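Local coordinates for protein histidinol dehydrogenase (Elizabethkingia anophelis NUHP1, PDB 6AN0) that probably catalyses the last step of L-histidine biosynthesis, the zinc-dependent, two-stage oxidation of L-histidinol to L-histidine with NAD, at residues A[159-165]-A[184-190]. Numbering follows the deposited sequence.
Sequences ITLCTPP and IKNIYKA
Strands 159-163 and 186-189 run parallel as neighbours in one sheet, their axes 4.8 Å apart at closest approach and inclined by 21°, both in extended backbone conformation. Leu161 faces Ile187 across the pair (CA-CA 4.9 Å) and Cys162 faces Tyr188 (CA-CA 4.8 Å).

Four backbone hydrogen bonds fix this register: Leu161 N to Asn186 O (3.0 Å), Tyr188 N to Leu161 O (2.9 Å), Thr163 N to Tyr188 O (3.1 Å) and Ala190 N to Thr163 O (3.1 Å). Because Leu161 and Thr163 bond to Asn186, Tyr188 and Ala190, Thr160 and Cys162 turn their amides to the other edge, where they pair with Ile129, Ile131 and Ile133, on and just past strand 117-132. Before the first bond the chains diverge, and a water bridges the gap, donating to Ile159 O (2.6 Å) and accepting from Lys185 N (2.8 Å).

On one face, Thr160 CG2 meets the edge of the Tyr188 ring at CD1 (3.5 Å; Tyr188 chi1 m), and Cys162 SG lies 4.2 Å from Tyr188 CB; helix 192-201 covers Thr160 and Cys162. Ile184 points toward 159-165 and packs its CG1 on Ile159 CG2 (3.9 Å) and its CG2 on Leu161 CB (4.1 Å); on the face of Leu161, Ile187 and Thr163, the last two touch helix 173-181. Lys189, fully extended beyond chi1, leads away to a salt bridge with Glu74.

Helix 173-181 links the strands in a beta-alpha-beta crossover, as in a Rossmann-like nucleotide-binding domain; consistent with this, Pro164 and Ala190, just past the strands' C-terminal ends, lie near Tyr132 and Gln194, predicted NAD-binding residues.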
loop_
_atom_site.group_PDB
_atom_site.type_symbol
_atom_site.label_atom_id
_atom_site.label_comp_id
_atom_site.label_asym_id
_atom_site.label_seq_id
_atom_site.Cartn_x
_atom_site.Cartn_y
_atom_site.Cartn_z
ATOM N N ILE A 159 -1.387 -3.966 19.372
ATOM C CA ILE A 159 -0.054 -3.972 18.767
ATOM C C ILE A 159 0.725 -5.152 19.334
ATOM O O ILE A 159 0.906 -5.257 20.551
ATOM C CB ILE A 159 0.701 -2.662 19.026
ATOM C CG1 ILE A 159 -0.084 -1.481 18.436
ATOM C CG2 ILE A 159 2.127 -2.789 18.457
ATOM C CD1 ILE A 159 0.401 -0.106 18.868
ATOM N N THR A 160 1.195 -6.027 18.451
ATOM C CA THR A 160 1.982 -7.190 18.823
ATOM C C THR A 160 3.412 -6.976 18.360
ATOM O O THR A 160 3.637 -6.447 17.268
ATOM C CB THR A 160 1.402 -8.456 18.178
ATOM O OG1 THR A 160 0.238 -8.856 18.907
ATOM C CG2 THR A 160 2.418 -9.596 18.172
ATOM N N LEU A 161 4.383 -7.369 19.190
ATOM C CA LEU A 161 5.788 -7.340 18.785
ATOM C C LEU A 161 6.390 -8.723 19.005
ATOM O O LEU A 161 6.339 -9.244 20.123
ATOM C CB LEU A 161 6.557 -6.279 19.578
ATOM C CG LEU A 161 7.941 -5.935 19.022
ATOM C CD1 LEU A 161 8.267 -4.487 19.378
ATOM C CD2 LEU A 161 9.019 -6.858 19.553
ATOM N N CYS A 162 6.947 -9.315 17.943
ATOM C CA CYS A 162 7.662 -10.590 17.998
ATOM C C CYS A 162 9.152 -10.355 17.788
ATOM O O CYS A 162 9.546 -9.661 16.845
ATOM C CB CYS A 162 7.172 -11.558 16.918
ATOM S SG CYS A 162 5.516 -12.213 17.194
ATOM N N THR A 163 9.977 -10.981 18.629
ATOM C CA THR A 163 11.427 -10.867 18.496
ATOM C C THR A 163 12.037 -12.103 19.134
ATOM O O THR A 163 11.550 -12.537 20.189
ATOM C CB THR A 163 11.935 -9.562 19.151
ATOM O OG1 THR A 163 13.329 -9.360 18.864
ATOM C CG2 THR A 163 11.724 -9.565 20.652
ATOM N N PRO A 164 13.036 -12.729 18.515
ATOM C CA PRO A 164 13.465 -14.071 18.957
ATOM C C PRO A 164 14.351 -14.013 20.188
ATOM O O PRO A 164 15.139 -13.072 20.364
ATOM C CB PRO A 164 14.231 -14.616 17.746
ATOM C CG PRO A 164 14.654 -13.404 16.980
ATOM C CD PRO A 164 13.573 -12.382 17.184
ATOM N N PRO A 165 14.253 -15.012 21.063
ATOM C CA PRO A 165 15.124 -15.070 22.240
ATOM C C PRO A 165 16.532 -15.521 21.889
ATOM O O PRO A 165 16.782 -16.156 20.861
ATOM C CB PRO A 165 14.439 -16.116 23.127
ATOM C CG PRO A 165 13.803 -17.054 22.124
ATOM C CD PRO A 165 13.305 -16.138 21.018
ATOM N N ILE A 184 3.704 -0.678 24.104
ATOM C CA ILE A 184 3.479 -2.016 23.568
ATOM C C ILE A 184 3.539 -3.000 24.732
ATOM O O ILE A 184 4.560 -3.093 25.424
ATOM C CB ILE A 184 4.513 -2.358 22.484
ATOM C CG1 ILE A 184 4.377 -1.398 21.292
ATOM C CG2 ILE A 184 4.359 -3.806 22.040
ATOM C CD1 ILE A 184 5.484 -1.537 20.289
ATOM N N LYS A 185 2.435 -3.722 24.969
ATOM C CA LYS A 185 2.363 -4.662 26.078
ATOM C C LYS A 185 2.370 -6.123 25.656
ATOM O O LYS A 185 2.602 -6.988 26.504
ATOM C CB LYS A 185 1.103 -4.403 26.920
ATOM C CG LYS A 185 1.069 -3.024 27.557
ATOM C CD LYS A 185 2.202 -2.872 28.561
ATOM C CE LYS A 185 2.466 -1.410 28.889
ATOM N NZ LYS A 185 1.255 -0.737 29.420
ATOM N N ASN A 186 2.120 -6.421 24.386
ATOM C CA ASN A 186 2.022 -7.795 23.890
ATOM C C ASN A 186 3.327 -8.108 23.167
ATOM O O ASN A 186 3.463 -7.858 21.972
ATOM C CB ASN A 186 0.824 -7.960 22.956
ATOM C CG ASN A 186 -0.519 -7.710 23.649
ATOM O OD1 ASN A 186 -0.626 -7.761 24.873
ATOM N ND2 ASN A 186 -1.553 -7.454 22.853
ATOM N N ILE A 187 4.288 -8.676 23.899
ATOM C CA ILE A 187 5.627 -8.942 23.385
ATOM C C ILE A 187 5.881 -10.437 23.486
ATOM O O ILE A 187 5.715 -11.025 24.563
ATOM C CB ILE A 187 6.693 -8.150 24.167
ATOM C CG1 ILE A 187 6.350 -6.652 24.170
ATOM C CG2 ILE A 187 8.087 -8.402 23.607
ATOM C CD1 ILE A 187 7.290 -5.830 25.035
ATOM N N TYR A 188 6.296 -11.043 22.374
ATOM C CA TYR A 188 6.400 -12.486 22.261
ATOM C C TYR A 188 7.802 -12.895 21.835
ATOM O O TYR A 188 8.389 -12.304 20.917
ATOM C CB TYR A 188 5.362 -13.023 21.266
ATOM C CG TYR A 188 3.970 -12.593 21.642
ATOM C CD1 TYR A 188 3.330 -11.564 20.956
ATOM C CD2 TYR A 188 3.321 -13.168 22.724
ATOM C CE1 TYR A 188 2.052 -11.163 21.315
ATOM C CE2 TYR A 188 2.050 -12.774 23.085
ATOM C CZ TYR A 188 1.424 -11.767 22.384
ATOM O OH TYR A 188 0.155 -11.377 22.752
ATOM N N LYS A 189 8.315 -13.930 22.493
ATOM C CA LYS A 189 9.622 -14.511 22.185
ATOM C C LYS A 189 9.455 -15.437 20.986
ATOM O O LYS A 189 9.157 -16.621 21.131
ATOM C CB LYS A 189 10.162 -15.267 23.387
ATOM C CG LYS A 189 10.353 -14.428 24.639
ATOM C CD LYS A 189 10.800 -15.324 25.798
ATOM C CE LYS A 189 10.976 -14.530 27.077
ATOM N NZ LYS A 189 11.544 -15.362 28.182
ATOM N N ALA A 190 9.654 -14.894 19.787
ATOM C CA ALA A 190 9.469 -15.665 18.561
ATOM C C ALA A 190 10.179 -14.966 17.416
ATOM O O ALA A 190 10.142 -13.735 17.316
ATOM C CB ALA A 190 7.983 -15.825 18.206
HETATM O O HOH W 1 0.604 -4.221 22.938
#